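PDB 2A2U: protein (alpha-2u-globulin) from Rattus norvegicus, which probably binds and carries small hydrophobic molecules such as pheromones in a lipocalin barrel, and can also take up a hyaline droplet inducer. Local coordinates for residues 134-139 and 160-165. Sequence-based numbering, arbitrary orientation.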
ATOM      1  N   GLN A 134     -21.606   3.394  11.763  1.00 28.08           N
ATOM      2  CA  GLN A 134     -20.778   3.533  12.946  1.00 28.08           C
ATOM      3  C   GLN A 134     -20.385   2.171  13.486  1.00 28.08           C
ATOM      4  O   GLN A 134     -21.111   1.188  13.331  1.00 28.08           O
ATOM      5  CB  GLN A 134     -21.524   4.287  14.037  1.00 44.98           C
ATOM      6  CG  GLN A 134     -21.697   5.755  13.787  1.00 44.98           C
ATOM      7  CD  GLN A 134     -22.226   6.453  15.012  1.00 44.98           C
ATOM      8  OE1 GLN A 134     -21.628   6.376  16.082  1.00 44.98           O
ATOM      9  NE2 GLN A 134     -23.368   7.115  14.877  1.00 44.98           N
ATOM     10  N   LEU A 135     -19.238   2.137  14.148  1.00 19.21           N
ATOM     11  CA  LEU A 135     -18.714   0.930  14.765  1.00 19.21           C
ATOM     12  C   LEU A 135     -17.973   1.344  16.029  1.00 19.21           C
ATOM     13  O   LEU A 135     -17.215   2.302  16.007  1.00 19.21           O
ATOM     14  CB  LEU A 135     -17.733   0.229  13.839  1.00 21.49           C
ATOM     15  CG  LEU A 135     -17.102  -0.981  14.517  1.00 21.49           C
ATOM     16  CD1 LEU A 135     -18.108  -2.099  14.570  1.00 21.49           C
ATOM     17  CD2 LEU A 135     -15.904  -1.429  13.751  1.00 21.49           C
ATOM     18  N   MET A 136     -18.208   0.642  17.131  1.00 20.90           N
ATOM     19  CA  MET A 136     -17.525   0.946  18.379  1.00 20.90           C
ATOM     20  C   MET A 136     -16.952  -0.317  18.975  1.00 20.90           C
ATOM     21  O   MET A 136     -17.611  -1.345  19.008  1.00 20.90           O
ATOM     22  CB  MET A 136     -18.457   1.650  19.358  1.00 27.96           C
ATOM     23  CG  MET A 136     -18.500   3.127  19.110  1.00 27.96           C
ATOM     24  SD  MET A 136     -19.536   4.007  20.229  1.00 27.96           S
ATOM     25  CE  MET A 136     -18.559   3.981  21.689  1.00 27.96           C
ATOM     26  N   VAL A 137     -15.697  -0.260  19.390  1.00 18.57           N
ATOM     27  CA  VAL A 137     -15.062  -1.434  19.966  1.00 18.57           C
ATOM     28  C   VAL A 137     -14.361  -1.153  21.278  1.00 18.57           C
ATOM     29  O   VAL A 137     -13.884  -0.037  21.527  1.00 18.57           O
ATOM     30  CB  VAL A 137     -14.038  -2.065  18.996  1.00 19.48           C
ATOM     31  CG1 VAL A 137     -14.738  -2.667  17.811  1.00 19.48           C
ATOM     32  CG2 VAL A 137     -13.068  -1.019  18.518  1.00 19.48           C
ATOM     33  N   LEU A 138     -14.342  -2.179  22.125  1.00 17.40           N
ATOM     34  CA  LEU A 138     -13.682  -2.121  23.417  1.00 17.40           C
ATOM     35  C   LEU A 138     -12.589  -3.175  23.391  1.00 17.40           C
ATOM     36  O   LEU A 138     -12.861  -4.334  23.093  1.00 17.40           O
ATOM     37  CB  LEU A 138     -14.669  -2.427  24.549  1.00  9.55           C
ATOM     38  CG  LEU A 138     -14.100  -2.589  25.961  1.00  9.55           C
ATOM     39  CD1 LEU A 138     -13.429  -1.304  26.381  1.00  9.55           C
ATOM     40  CD2 LEU A 138     -15.209  -2.942  26.929  1.00  9.55           C
ATOM     41  N   TYR A 139     -11.348  -2.747  23.611  1.00 23.10           N
ATOM     42  CA  TYR A 139     -10.205  -3.657  23.652  1.00 23.10           C
ATOM     43  C   TYR A 139      -9.677  -3.679  25.067  1.00 23.10           C
ATOM     44  O   TYR A 139      -9.680  -2.653  25.751  1.00 23.10           O
ATOM     45  CB  TYR A 139      -9.078  -3.183  22.739  1.00 23.52           C
ATOM     46  CG  TYR A 139      -9.396  -3.282  21.281  1.00 23.52           C
ATOM     47  CD1 TYR A 139     -10.211  -4.294  20.804  1.00 23.52           C
ATOM     48  CD2 TYR A 139      -8.887  -2.356  20.376  1.00 23.52           C
ATOM     49  CE1 TYR A 139     -10.515  -4.389  19.467  1.00 23.52           C
ATOM     50  CE2 TYR A 139      -9.186  -2.440  19.033  1.00 23.52           C
ATOM     51  CZ  TYR A 139     -10.000  -3.457  18.587  1.00 23.52           C
ATOM     52  OH  TYR A 139     -10.317  -3.562  17.259  1.00 23.52           O
ATOM     53  N   HIS A 160     -24.326   6.980  21.249  1.00 36.14           N
ATOM     54  CA  HIS A 160     -23.951   7.140  19.850  1.00 36.14           C
ATOM     55  C   HIS A 160     -24.948   6.459  18.928  1.00 36.14           C
ATOM     56  O   HIS A 160     -24.601   6.020  17.834  1.00 36.14           O
ATOM     57  CB  HIS A 160     -22.544   6.594  19.605  1.00 27.44           C
ATOM     58  CG  HIS A 160     -21.470   7.427  20.219  1.00 27.44           C
ATOM     59  ND1 HIS A 160     -20.809   8.412  19.518  1.00 27.44           N
ATOM     60  CD2 HIS A 160     -20.964   7.456  21.472  1.00 27.44           C
ATOM     61  CE1 HIS A 160     -19.942   9.014  20.318  1.00 27.44           C
ATOM     62  NE2 HIS A 160     -20.022   8.449  21.511  1.00 27.44           N
ATOM     63  N   GLY A 161     -26.183   6.337  19.397  1.00 30.21           N
ATOM     64  CA  GLY A 161     -27.221   5.730  18.592  1.00 30.21           C
ATOM     65  C   GLY A 161     -27.210   4.229  18.406  1.00 30.21           C
ATOM     66  O   GLY A 161     -28.091   3.708  17.728  1.00 30.21           O
ATOM     67  N   ILE A 162     -26.233   3.524  18.963  1.00 38.87           N
ATOM     68  CA  ILE A 162     -26.205   2.070  18.811  1.00 38.87           C
ATOM     69  C   ILE A 162     -26.985   1.424  19.950  1.00 38.87           C
ATOM     70  O   ILE A 162     -26.691   1.653  21.119  1.00 38.87           O
ATOM     71  CB  ILE A 162     -24.764   1.528  18.737  1.00 22.90           C
ATOM     72  CG1 ILE A 162     -24.023   2.199  17.574  1.00 22.90           C
ATOM     73  CG2 ILE A 162     -24.787   0.023  18.509  1.00 22.90           C
ATOM     74  CD1 ILE A 162     -22.526   2.219  17.724  1.00 22.90           C
ATOM     75  N   THR A 163     -28.018   0.666  19.591  1.00 50.33           N
ATOM     76  CA  THR A 163     -28.889   0.002  20.558  1.00 50.33           C
ATOM     77  C   THR A 163     -28.214  -1.177  21.256  1.00 50.33           C
ATOM     78  O   THR A 163     -27.319  -1.810  20.692  1.00 50.33           O
ATOM     79  CB  THR A 163     -30.197  -0.496  19.887  1.00 56.38           C
ATOM     80  OG1 THR A 163     -29.904  -1.573  18.993  1.00 56.38           O
ATOM     81  CG2 THR A 163     -30.845   0.615  19.088  1.00 56.38           C
ATOM     82  N   ARG A 164     -28.678  -1.482  22.469  1.00 50.99           N
ATOM     83  CA  ARG A 164     -28.143  -2.579  23.278  1.00 50.99           C
ATOM     84  C   ARG A 164     -28.265  -3.937  22.582  1.00 50.99           C
ATOM     85  O   ARG A 164     -27.585  -4.883  22.959  1.00 50.99           O
ATOM     86  CB  ARG A 164     -28.846  -2.619  24.643  1.00 88.01           C
ATOM     87  CG  ARG A 164     -27.918  -2.770  25.851  1.00 88.01           C
ATOM     88  CD  ARG A 164     -28.137  -1.629  26.844  1.00 88.01           C
ATOM     89  NE  ARG A 164     -27.221  -1.652  27.984  1.00 88.01           N
ATOM     90  CZ  ARG A 164     -27.049  -0.638  28.835  1.00 88.01           C
ATOM     91  NH1 ARG A 164     -27.722   0.501  28.695  1.00 88.01           N
ATOM     92  NH2 ARG A 164     -26.201  -0.754  29.842  1.00 88.01           N
ATOM     93  N   ASP A 165     -29.128  -4.029  21.570  1.00 37.29           N
ATOM     94  CA  ASP A 165     -29.325  -5.276  20.826  1.00 37.29           C
ATOM     95  C   ASP A 165     -28.194  -5.484  19.809  1.00 37.29           C
ATOM     96  O   ASP A 165     -28.002  -6.589  19.301  1.00 37.29           O
ATOM     97  CB  ASP A 165     -30.686  -5.251  20.106  1.00204.93           C
ATOM     98  CG  ASP A 165     -31.079  -6.605  19.510  1.00204.93           C
ATOM     99  OD1 ASP A 165     -30.345  -7.603  19.670  1.00204.93           O
ATOM    100  OD2 ASP A 165     -32.151  -6.684  18.882  1.00204.93           O
TER
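Met136 overlaps the His160 ring with its sulfur, SD lying 4.3 Å from the ring centroid in an oblique sulfur-aromatic contact. The methionine reaches this position with CG anti to its own carbonyl carbon (chi1 -85°), and it crosses the histidine side chain at about a right angle. Ile162, two residues further along the loop, brings CD1 to 4.3 Å from the same sulfur, so that SD is shared between an aromatic and an aliphatic partner. Ile162 CD1 also comes within 4.3 Å of Gln134 CB. Two residues along the strand from Met136, Gln134 sends an extended chain past His160, its amide plane turned 83° from the imidazole, with OE1 3.6 Å from His160 CB. That oxygen is hydrogen-bonded to His123 NE2 on strand 119-128, whose ring also meets that of His160. An alanine in place of Gln134 would remove the amide that holds His123 and probably loosen the packing beside His160. Gly161, with positive phi, is the C-prime residue of the Schellman motif that ends helix 147-158, where the chain turns off into the loop. Met136 also touches Phe153 and Leu156 of that helix, while Ile162 rests on Ala44 of strand 36-44; the contact thus packs the lipocalin helix and its exit loop against strand 131-140 of the barrel, flanked by strands 36-44 and 119-128.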